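Local coordinates for hypothetical protein HI1011 (Haemophilus influenzae, PDB 1YZY) that catalyses the ATP-dependent phosphorylation of 3-oxo-tetronate to 3-oxo-tetronate 4-phosphate, as a member of the four-carbon acid sugar kinase family, at residues A[162-168]-A[191-197]; A[246-252]-A[347-353]; A[335-340]-A[360-365]. All coordinates share one frame; numbering follows the deposited sequence.

Contact 1 (A[162-168]-A[191-197]); sequences GKTGLVA and YRYAVVD
Tyr191 spreads one ring face over the backbone of Gly165, whose CA stands 3.7 Å from the ring centroid, 18° off the normal, in a CH-pi contact. The backbone of Lys163 meets the same ring at its edge, near the ring plane. Glycine suits the spot: with no side chain, Gly165 lets the ring lie directly on its CA. The Tyr193 ring carries Arg192 CB over the centre of one face, and Thr164 OG1 comes to its edge, 3.3 Å from CD1. The ring reaches back along the neighbouring strand with an unusual chi1 of -20°, and Tyr193 OH accepts a hydrogen bond from Gly162 N (3.0 Å). The bare Gly162 CA also lets the Arg192 chain pass close by.

Between these rings and Asp197 the two strands pair in parallel, Gly165 N donating to Tyr193 O at 2.8 Å and Val167 N to Val195 O at 3.0 Å. Beta-branched residues suit the extended chain: Val167 and Val196 lie side by side on the face covered by helix 176-188, while Thr164 CG2 meets Val195 CG2 at 3.7 Å on the face packed by helix 152-159. At the far end Leu166 CD1 lies 3.5 Å from Asp197 OD1.

Polar ends are tied into their surroundings. Asp98 forms a salt bridge with Arg192 NE and a hydrogen bond with Tyr193 OH, and Asp157 is hydrogen-bonded to Thr164 OG1. The Asp197 carboxylate joins the strand end to the backbone N-H groups of Asn124, Gly125 and Tyr169, the last at the start of helix 169-172; these donors would be expected to stabilise it as an anion.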
loop_
_atom_site.group_PDB
_atom_site.type_symbol
_atom_site.label_atom_id
_atom_site.label_comp_id
_atom_site.label_asym_id
_atom_site.label_seq_id
_atom_site.Cartn_x
_atom_site.Cartn_y
_atom_site.Cartn_z
ATOM N N GLY A 162 -7.422 3.333 -27.811
ATOM C CA GLY A 162 -6.350 3.143 -28.775
ATOM C C GLY A 162 -5.937 1.689 -28.943
ATOM O O GLY A 162 -6.637 0.777 -28.478
ATOM N N LYS A 163 -4.809 1.476 -29.628
ATOM C CA LYS A 163 -4.278 0.129 -29.880
ATOM C C LYS A 163 -2.993 -0.186 -29.110
ATOM O O LYS A 163 -2.091 0.650 -29.013
ATOM C CB LYS A 163 -4.075 -0.093 -31.383
ATOM C CG LYS A 163 -5.386 -0.103 -32.165
ATOM C CD LYS A 163 -6.294 -1.220 -31.680
ATOM C CE LYS A 163 -7.636 -1.178 -32.373
ATOM N NZ LYS A 163 -8.514 -2.258 -31.851
ATOM N N THR A 164 -2.912 -1.415 -28.611
ATOM C CA THR A 164 -1.785 -1.879 -27.808
ATOM C C THR A 164 -0.737 -2.725 -28.557
ATOM O O THR A 164 -1.075 -3.720 -29.208
ATOM C CB THR A 164 -2.309 -2.688 -26.594
ATOM O OG1 THR A 164 -3.449 -2.021 -26.035
ATOM C CG2 THR A 164 -1.238 -2.815 -25.524
ATOM N N GLY A 165 0.532 -2.325 -28.439
ATOM C CA GLY A 165 1.625 -3.040 -29.084
ATOM C C GLY A 165 2.436 -3.897 -28.128
ATOM O O GLY A 165 2.029 -4.105 -26.986
ATOM N N LEU A 166 3.563 -4.427 -28.603
ATOM C CA LEU A 166 4.441 -5.265 -27.772
ATOM C C LEU A 166 5.917 -5.084 -28.162
ATOM O O LEU A 166 6.317 -4.934 -29.323
ATOM C CB LEU A 166 4.080 -6.746 -27.917
ATOM C CG LEU A 166 5.029 -7.734 -27.229
ATOM C CD1 LEU A 166 4.821 -7.694 -25.734
ATOM C CD2 LEU A 166 4.802 -9.141 -27.735
ATOM N N VAL A 167 6.723 -5.058 -27.104
ATOM C CA VAL A 167 8.180 -4.999 -27.067
ATOM C C VAL A 167 8.595 -6.372 -26.609
ATOM O O VAL A 167 8.666 -6.545 -25.392
ATOM C CB VAL A 167 8.801 -3.910 -26.162
ATOM C CG1 VAL A 167 10.339 -3.906 -26.319
ATOM C CG2 VAL A 167 8.221 -2.522 -26.513
ATOM N N ALA A 168 8.828 -7.342 -27.492
ATOM C CA ALA A 168 9.161 -8.673 -27.035
ATOM C C ALA A 168 10.469 -8.862 -26.280
ATOM O O ALA A 168 11.381 -8.037 -26.356
ATOM C CB ALA A 168 9.107 -9.590 -28.249
ATOM N N TYR A 191 0.386 2.784 -32.421
ATOM C CA TYR A 191 0.087 2.228 -31.110
ATOM C C TYR A 191 0.129 3.334 -30.065
ATOM O O TYR A 191 1.006 4.200 -30.107
ATOM C CB TYR A 191 1.087 1.130 -30.755
ATOM C CG TYR A 191 0.921 -0.142 -31.550
ATOM C CD1 TYR A 191 -0.178 -0.974 -31.343
ATOM C CD2 TYR A 191 1.867 -0.524 -32.499
ATOM C CE1 TYR A 191 -0.334 -2.151 -32.059
ATOM C CE2 TYR A 191 1.724 -1.705 -33.222
ATOM C CZ TYR A 191 0.624 -2.509 -32.999
ATOM O OH TYR A 191 0.457 -3.660 -33.729
ATOM N N ARG A 192 -0.834 3.303 -29.144
ATOM C CA ARG A 192 -0.937 4.299 -28.080
ATOM C C ARG A 192 -0.314 3.774 -26.776
ATOM O O ARG A 192 0.057 4.556 -25.888
ATOM C CB ARG A 192 -2.411 4.680 -27.871
ATOM C CG ARG A 192 -2.656 5.914 -27.010
ATOM C CD ARG A 192 -4.147 6.242 -26.944
ATOM N NE ARG A 192 -4.477 7.382 -26.080
ATOM C CZ ARG A 192 -4.164 8.648 -26.337
ATOM N NH1 ARG A 192 -4.528 9.598 -25.490
ATOM N NH2 ARG A 192 -3.462 8.972 -27.415
ATOM N N TYR A 193 -0.238 2.449 -26.651
ATOM C CA TYR A 193 0.351 1.796 -25.477
ATOM C C TYR A 193 1.218 0.629 -25.935
ATOM O O TYR A 193 0.994 0.051 -27.007
ATOM C CB TYR A 193 -0.718 1.242 -24.523
ATOM C CG TYR A 193 -2.089 1.844 -24.693
ATOM C CD1 TYR A 193 -3.067 1.182 -25.439
ATOM C CD2 TYR A 193 -2.402 3.092 -24.137
ATOM C CE1 TYR A 193 -4.318 1.745 -25.634
ATOM C CE2 TYR A 193 -3.650 3.665 -24.325
ATOM C CZ TYR A 193 -4.600 2.987 -25.075
ATOM O OH TYR A 193 -5.829 3.554 -25.275
ATOM N N ALA A 194 2.146 0.231 -25.069
ATOM C CA ALA A 194 3.051 -0.863 -25.367
ATOM C C ALA A 194 3.304 -1.770 -24.185
ATOM O O ALA A 194 3.816 -1.325 -23.162
ATOM C CB ALA A 194 4.377 -0.312 -25.863
ATOM N N VAL A 195 2.918 -3.035 -24.329
ATOM C CA VAL A 195 3.163 -4.054 -23.314
ATOM C C VAL A 195 4.653 -4.404 -23.485
ATOM O O VAL A 195 5.192 -4.330 -24.594
ATOM C CB VAL A 195 2.299 -5.328 -23.567
ATOM C CG1 VAL A 195 2.671 -6.455 -22.602
ATOM C CG2 VAL A 195 0.829 -4.995 -23.426
ATOM N N VAL A 196 5.335 -4.696 -22.386
ATOM C CA VAL A 196 6.746 -5.038 -22.449
ATOM C C VAL A 196 6.971 -6.317 -21.645
ATOM O O VAL A 196 6.523 -6.443 -20.500
ATOM C CB VAL A 196 7.646 -3.898 -21.911
ATOM C CG1 VAL A 196 9.120 -4.238 -22.113
ATOM C CG2 VAL A 196 7.333 -2.585 -22.611
ATOM N N ASP A 197 7.605 -7.290 -22.288
ATOM C CA ASP A 197 7.901 -8.571 -21.673
ATOM C C ASP A 197 8.873 -8.469 -20.498
ATOM O O ASP A 197 9.614 -7.488 -20.360
ATOM C CB ASP A 197 8.491 -9.518 -22.720
ATOM C CG ASP A 197 7.437 -10.196 -23.569
ATOM O OD1 ASP A 197 6.234 -9.913 -23.397
ATOM O OD2 ASP A 197 7.821 -11.036 -24.407
#

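Contact 2 (A[246-252]-A[347-353]); sequences GKTVVLS and VTNFITA
Val249 and Phe350 make the dense part of this contact: Val249 CG1 comes within 3.6 Å of Phe350 CD1, placed there by a chi1 of 67° that sets this methyl between the backbone N and the carbonyl carbon. Val347 CG1 sits over a face of the phenyl ring, offset toward its rim, and Leu251 CD1 approaches the ring edge. These apolar groups suit a face covered by helix 324-345, from which Leu342 and Phe335 pack against them. On the other face Ile351 extends its chain so that CD1 touches Thr248 CG2 at 3.8 Å, while Ala353 is small enough to let Ser252 OG approach its CB to 3.3 Å; Phe405 covers that end, and Thr309 bonds the serine hydroxyl. Thr248 and Asn349 are buried too, OG1 giving OD1 a weak hydrogen bond.

The solvent side is at Lys247, exposed, its CB resting on Val347 while its amine leads away. Its carbonyl O accepts from both Thr348 N and Asn349 N, each at 3.2 Å.

Further along, the parallel ladder is regular, with Ile351 N to Val249 O and Leu251 N to Ile351 O both 2.9 Å. Thr352, bonded through OG1 to Ser358, and Ala353 lie near Thr357 and Ser254 respectively, which are probable ATP-binding residues. A site at the C-terminal ends of parallel strands is characteristic of alpha/beta nucleotide-binding folds, consistent with this C-terminal domain.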
loop_
_atom_site.group_PDB
_atom_site.type_symbol
_atom_site.label_atom_id
_atom_site.label_comp_id
_atom_site.label_asym_id
_atom_site.label_seq_id
_atom_site.Cartn_x
_atom_site.Cartn_y
_atom_site.Cartn_z
ATOM N N GLY A 246 10.345 8.863 22.333
ATOM C CA GLY A 246 9.108 9.432 22.841
ATOM C C GLY A 246 8.267 8.352 23.494
ATOM O O GLY A 246 8.700 7.203 23.587
ATOM N N LYS A 247 7.107 8.728 24.023
ATOM C CA LYS A 247 6.211 7.767 24.670
ATOM C C LYS A 247 5.583 6.884 23.590
ATOM O O LYS A 247 5.178 7.387 22.549
ATOM C CB LYS A 247 5.105 8.504 25.438
ATOM C CG LYS A 247 5.582 9.665 26.304
ATOM C CD LYS A 247 6.440 9.194 27.467
ATOM C CE LYS A 247 7.147 10.365 28.135
ATOM N NZ LYS A 247 8.123 11.022 27.207
ATOM N N THR A 248 5.423 5.596 23.874
ATOM C CA THR A 248 4.857 4.662 22.897
ATOM C C THR A 248 3.774 3.793 23.519
ATOM O O THR A 248 3.795 3.529 24.728
ATOM C CB THR A 248 5.976 3.734 22.314
ATOM O OG1 THR A 248 6.961 4.528 21.637
ATOM C CG2 THR A 248 5.407 2.697 21.349
ATOM N N VAL A 249 2.837 3.338 22.691
ATOM C CA VAL A 249 1.747 2.478 23.141
ATOM C C VAL A 249 1.385 1.438 22.073
ATOM O O VAL A 249 1.457 1.709 20.870
ATOM C CB VAL A 249 0.482 3.308 23.544
ATOM C CG1 VAL A 249 -0.135 3.990 22.330
ATOM C CG2 VAL A 249 -0.537 2.424 24.244
ATOM N N VAL A 250 1.068 0.233 22.530
ATOM C CA VAL A 250 0.679 -0.865 21.656
ATOM C C VAL A 250 -0.804 -1.127 21.884
ATOM O O VAL A 250 -1.233 -1.345 23.020
ATOM C CB VAL A 250 1.475 -2.174 21.984
ATOM C CG1 VAL A 250 0.947 -3.342 21.173
ATOM C CG2 VAL A 250 2.958 -1.985 21.709
ATOM N N LEU A 251 -1.586 -1.066 20.811
ATOM C CA LEU A 251 -3.025 -1.314 20.878
ATOM C C LEU A 251 -3.342 -2.482 19.937
ATOM O O LEU A 251 -3.409 -2.309 18.723
ATOM C CB LEU A 251 -3.795 -0.041 20.493
ATOM C CG LEU A 251 -3.482 1.218 21.329
ATOM C CD1 LEU A 251 -4.088 2.445 20.713
ATOM C CD2 LEU A 251 -3.955 1.061 22.764
ATOM N N SER A 252 -3.542 -3.662 20.519
ATOM C CA SER A 252 -3.800 -4.904 19.781
ATOM C C SER A 252 -5.246 -5.398 19.831
ATOM O O SER A 252 -5.761 -5.709 20.900
ATOM C CB SER A 252 -2.895 -6.000 20.348
ATOM O OG SER A 252 -2.664 -7.034 19.414
ATOM N N VAL A 347 1.533 11.062 23.920
ATOM C CA VAL A 347 2.084 9.838 23.341
ATOM C C VAL A 347 2.286 10.119 21.852
ATOM O O VAL A 347 1.381 10.628 21.188
ATOM C CB VAL A 347 1.146 8.625 23.550
ATOM C CG1 VAL A 347 1.594 7.444 22.693
ATOM C CG2 VAL A 347 1.145 8.220 25.018
ATOM N N THR A 348 3.486 9.841 21.349
ATOM C CA THR A 348 3.807 10.106 19.951
ATOM C C THR A 348 3.986 8.903 19.033
ATOM O O THR A 348 3.998 9.061 17.811
ATOM C CB THR A 348 5.041 11.044 19.817
ATOM O OG1 THR A 348 6.125 10.571 20.631
ATOM C CG2 THR A 348 4.676 12.453 20.223
ATOM N N ASN A 349 4.074 7.708 19.606
ATOM C CA ASN A 349 4.258 6.496 18.810
ATOM C C ASN A 349 3.129 5.503 19.083
ATOM O O ASN A 349 2.894 5.117 20.233
ATOM C CB ASN A 349 5.598 5.819 19.142
ATOM C CG ASN A 349 6.792 6.757 19.027
ATOM O OD1 ASN A 349 7.741 6.658 19.806
ATOM N ND2 ASN A 349 6.782 7.628 18.027
ATOM N N PHE A 350 2.432 5.083 18.029
ATOM C CA PHE A 350 1.335 4.126 18.168
ATOM C C PHE A 350 1.606 2.863 17.353
ATOM O O PHE A 350 1.848 2.928 16.152
ATOM C CB PHE A 350 0.016 4.740 17.697
ATOM C CG PHE A 350 -0.423 5.929 18.498
ATOM C CD1 PHE A 350 -1.414 5.798 19.467
ATOM C CD2 PHE A 350 0.144 7.177 18.282
ATOM C CE1 PHE A 350 -1.834 6.900 20.215
ATOM C CE2 PHE A 350 -0.262 8.282 19.018
ATOM C CZ PHE A 350 -1.255 8.144 19.990
ATOM N N ILE A 351 1.560 1.715 18.013
ATOM C CA ILE A 351 1.784 0.435 17.354
ATOM C C ILE A 351 0.485 -0.362 17.442
ATOM O O ILE A 351 0.130 -0.866 18.502
ATOM C CB ILE A 351 2.935 -0.344 18.039
ATOM C CG1 ILE A 351 4.210 0.505 18.042
ATOM C CG2 ILE A 351 3.186 -1.671 17.331
ATOM C CD1 ILE A 351 5.340 -0.111 18.806
ATOM N N THR A 352 -0.243 -0.436 16.338
ATOM C CA THR A 352 -1.508 -1.162 16.314
ATOM C C THR A 352 -1.418 -2.541 15.656
ATOM O O THR A 352 -0.499 -2.823 14.878
ATOM C CB THR A 352 -2.603 -0.331 15.613
ATOM O OG1 THR A 352 -2.172 0.020 14.292
ATOM C CG2 THR A 352 -2.874 0.960 16.395
ATOM N N ALA A 353 -2.354 -3.413 16.018
ATOM C CA ALA A 353 -2.413 -4.759 15.465
ATOM C C ALA A 353 -3.849 -5.062 15.057
ATOM O O ALA A 353 -4.770 -4.943 15.866
ATOM C CB ALA A 353 -1.930 -5.769 16.481
#

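Contact 3 (A[335-340]-A[360-365]); sequences FAKLAA and IVVQEL
Ala336 CB points toward the neighbouring helix and enters between Ile360 and Glu364, side chains one turn apart, touching Ile360 CG1 at 3.9 Å and Glu364 OE1 at 3.6 Å. The small methyl suits the close approach of the backbones, the CA atoms of Ala336 and Val361 being 5.1 Å apart. Glu364 lays its aliphatic part along the helix surface: with CG anti to the backbone N (chi1 -172°) and a bend at chi2, CG falls 3.0 Å from Ala336 O, and also packs on Ala340 CB at 3.8 Å. The glutamate is exposed, which suits a residue that offers methylenes to the interface and keeps a charge at its margin.

On the more buried side Ala339 CB aims at the other helix and meets Val361 CG1 at 3.9 Å. Leu365 leaves its own backbone at an angle to the contact but swings CD2 back to 3.5 Å from Ala339 O. Phe335 joins at its base, CB and carbonyl O facing Val361 CG2; its ring turns away and reaches Leu251 of strand 248-252.

No hydrogen bond crosses between the segments, whose axes approach to 8.5 Å and cross at -48°. Ala336, Ala339 and Ala340 suit this close packing of helix 324-345 on helix 355-365. The two flank strand 349-353 in the chain and lie against the same sheet face, a layered alpha/beta packing; helix 355-365 starts at Glu356 and Thr357, probable ATP-binding residues, so the pair probably borders the nucleotide site.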
loop_
_atom_site.group_PDB
_atom_site.type_symbol
_atom_site.label_atom_id
_atom_site.label_comp_id
_atom_site.label_asym_id
_atom_site.label_seq_id
_atom_site.Cartn_x
_atom_site.Cartn_y
_atom_site.Cartn_z
ATOM N N PHE A 335 -10.588 1.722 21.747
ATOM C CA PHE A 335 -9.248 2.013 21.242
ATOM C C PHE A 335 -9.205 3.424 20.668
ATOM O O PHE A 335 -8.251 4.166 20.879
ATOM C CB PHE A 335 -8.841 1.015 20.150
ATOM C CG PHE A 335 -8.319 -0.295 20.672
ATOM C CD1 PHE A 335 -7.243 -0.332 21.554
ATOM C CD2 PHE A 335 -8.878 -1.497 20.245
ATOM C CE1 PHE A 335 -6.727 -1.548 21.998
ATOM C CE2 PHE A 335 -8.371 -2.716 20.685
ATOM C CZ PHE A 335 -7.290 -2.742 21.564
ATOM N N ALA A 336 -10.239 3.779 19.922
ATOM C CA ALA A 336 -10.329 5.088 19.307
ATOM C C ALA A 336 -10.335 6.209 20.332
ATOM O O ALA A 336 -9.623 7.203 20.174
ATOM C CB ALA A 336 -11.573 5.170 18.446
ATOM N N LYS A 337 -11.167 6.079 21.358
ATOM C CA LYS A 337 -11.235 7.122 22.374
ATOM C C LYS A 337 -9.999 7.173 23.272
ATOM O O LYS A 337 -9.637 8.244 23.779
ATOM C CB LYS A 337 -12.531 7.008 23.182
ATOM C CG LYS A 337 -13.737 7.549 22.428
ATOM C CD LYS A 337 -15.029 7.401 23.214
ATOM C CE LYS A 337 -16.225 7.866 22.383
ATOM N NZ LYS A 337 -17.538 7.536 23.011
ATOM N N LEU A 338 -9.348 6.023 23.451
ATOM C CA LEU A 338 -8.143 5.947 24.256
ATOM C C LEU A 338 -6.998 6.570 23.482
ATOM O O LEU A 338 -6.220 7.352 24.030
ATOM C CB LEU A 338 -7.819 4.492 24.582
ATOM C CG LEU A 338 -6.525 4.159 25.340
ATOM C CD1 LEU A 338 -6.460 4.878 26.680
ATOM C CD2 LEU A 338 -6.440 2.654 25.541
ATOM N N ALA A 339 -6.898 6.226 22.202
ATOM C CA ALA A 339 -5.840 6.746 21.343
ATOM C C ALA A 339 -5.901 8.257 21.239
ATOM O O ALA A 339 -4.871 8.920 21.105
ATOM C CB ALA A 339 -5.929 6.130 19.969
ATOM N N ALA A 340 -7.114 8.798 21.233
ATOM C CA ALA A 340 -7.298 10.243 21.153
ATOM C C ALA A 340 -6.848 10.921 22.446
ATOM O O ALA A 340 -6.267 12.008 22.413
ATOM C CB ALA A 340 -8.746 10.574 20.864
ATOM N N ILE A 360 -9.452 2.400 12.670
ATOM C CA ILE A 360 -10.167 3.199 13.669
ATOM C C ILE A 360 -9.266 4.221 14.382
ATOM O O ILE A 360 -9.672 5.372 14.576
ATOM C CB ILE A 360 -10.902 2.281 14.700
ATOM C CG1 ILE A 360 -12.133 2.993 15.254
ATOM C CG2 ILE A 360 -9.976 1.844 15.834
ATOM C CD1 ILE A 360 -13.274 3.068 14.262
ATOM N N VAL A 361 -8.051 3.799 14.747
ATOM C CA VAL A 361 -7.087 4.666 15.420
ATOM C C VAL A 361 -6.573 5.776 14.496
ATOM O O VAL A 361 -6.329 6.900 14.944
ATOM C CB VAL A 361 -5.901 3.847 15.994
ATOM C CG1 VAL A 361 -4.782 4.763 16.450
ATOM C CG2 VAL A 361 -6.373 2.995 17.150
ATOM N N VAL A 362 -6.362 5.454 13.224
ATOM C CA VAL A 362 -5.909 6.441 12.251
ATOM C C VAL A 362 -7.066 7.404 11.973
ATOM O O VAL A 362 -6.858 8.596 11.751
ATOM C CB VAL A 362 -5.492 5.756 10.920
ATOM C CG1 VAL A 362 -5.339 6.791 9.794
ATOM C CG2 VAL A 362 -4.198 4.989 11.115
ATOM N N GLN A 363 -8.279 6.859 11.937
ATOM C CA GLN A 363 -9.491 7.641 11.686
ATOM C C GLN A 363 -9.721 8.673 12.786
ATOM O O GLN A 363 -9.995 9.844 12.511
ATOM C CB GLN A 363 -10.709 6.718 11.596
ATOM C CG GLN A 363 -12.014 7.454 11.331
ATOM C CD GLN A 363 -13.193 6.523 11.179
ATOM O OE1 GLN A 363 -13.602 6.198 10.064
ATOM N NE2 GLN A 363 -13.756 6.092 12.301
ATOM N N GLU A 364 -9.640 8.209 14.026
ATOM C CA GLU A 364 -9.824 9.051 15.199
ATOM C C GLU A 364 -8.785 10.171 15.291
ATOM O O GLU A 364 -9.133 11.332 15.531
ATOM C CB GLU A 364 -9.772 8.188 16.461
ATOM C CG GLU A 364 -10.142 8.931 17.731
ATOM C CD GLU A 364 -11.585 9.398 17.733
ATOM O OE1 GLU A 364 -12.490 8.543 17.668
ATOM O OE2 GLU A 364 -11.812 10.621 17.801
ATOM N N LEU A 365 -7.510 9.827 15.124
ATOM C CA LEU A 365 -6.446 10.826 15.190
ATOM C C LEU A 365 -6.530 11.837 14.045
ATOM O O LEU A 365 -5.928 12.910 14.107
ATOM C CB LEU A 365 -5.075 10.145 15.253
ATOM C CG LEU A 365 -4.904 9.079 16.350
ATOM C CD1 LEU A 365 -3.466 8.591 16.378
ATOM C CD2 LEU A 365 -5.310 9.620 17.717
#

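How the contacts relate
Contacts 2 and 3 belong to one body, the nucleotide-binding C-terminal domain, with centres about 11 Å apart. Their segments alternate along the chain, helix 324-345 leading into strand 349-353 and that into helix 355-365. The two layers meet where Phe335 CD1 lies 3.6 Å from Leu251 CB and where Phe335 CZ lies 3.4 Å from Ser252 O. Both border the probable ATP site: the side chains of Thr352 and Phe335 are each about 4 Å from that of Thr357. Contact 1 lies in the sugar-binding N-terminal domain, across the centre of the chain, its nearest atoms about 36 Å from contact 2 and about 34 Å from contact 3, and away from the annotated sites.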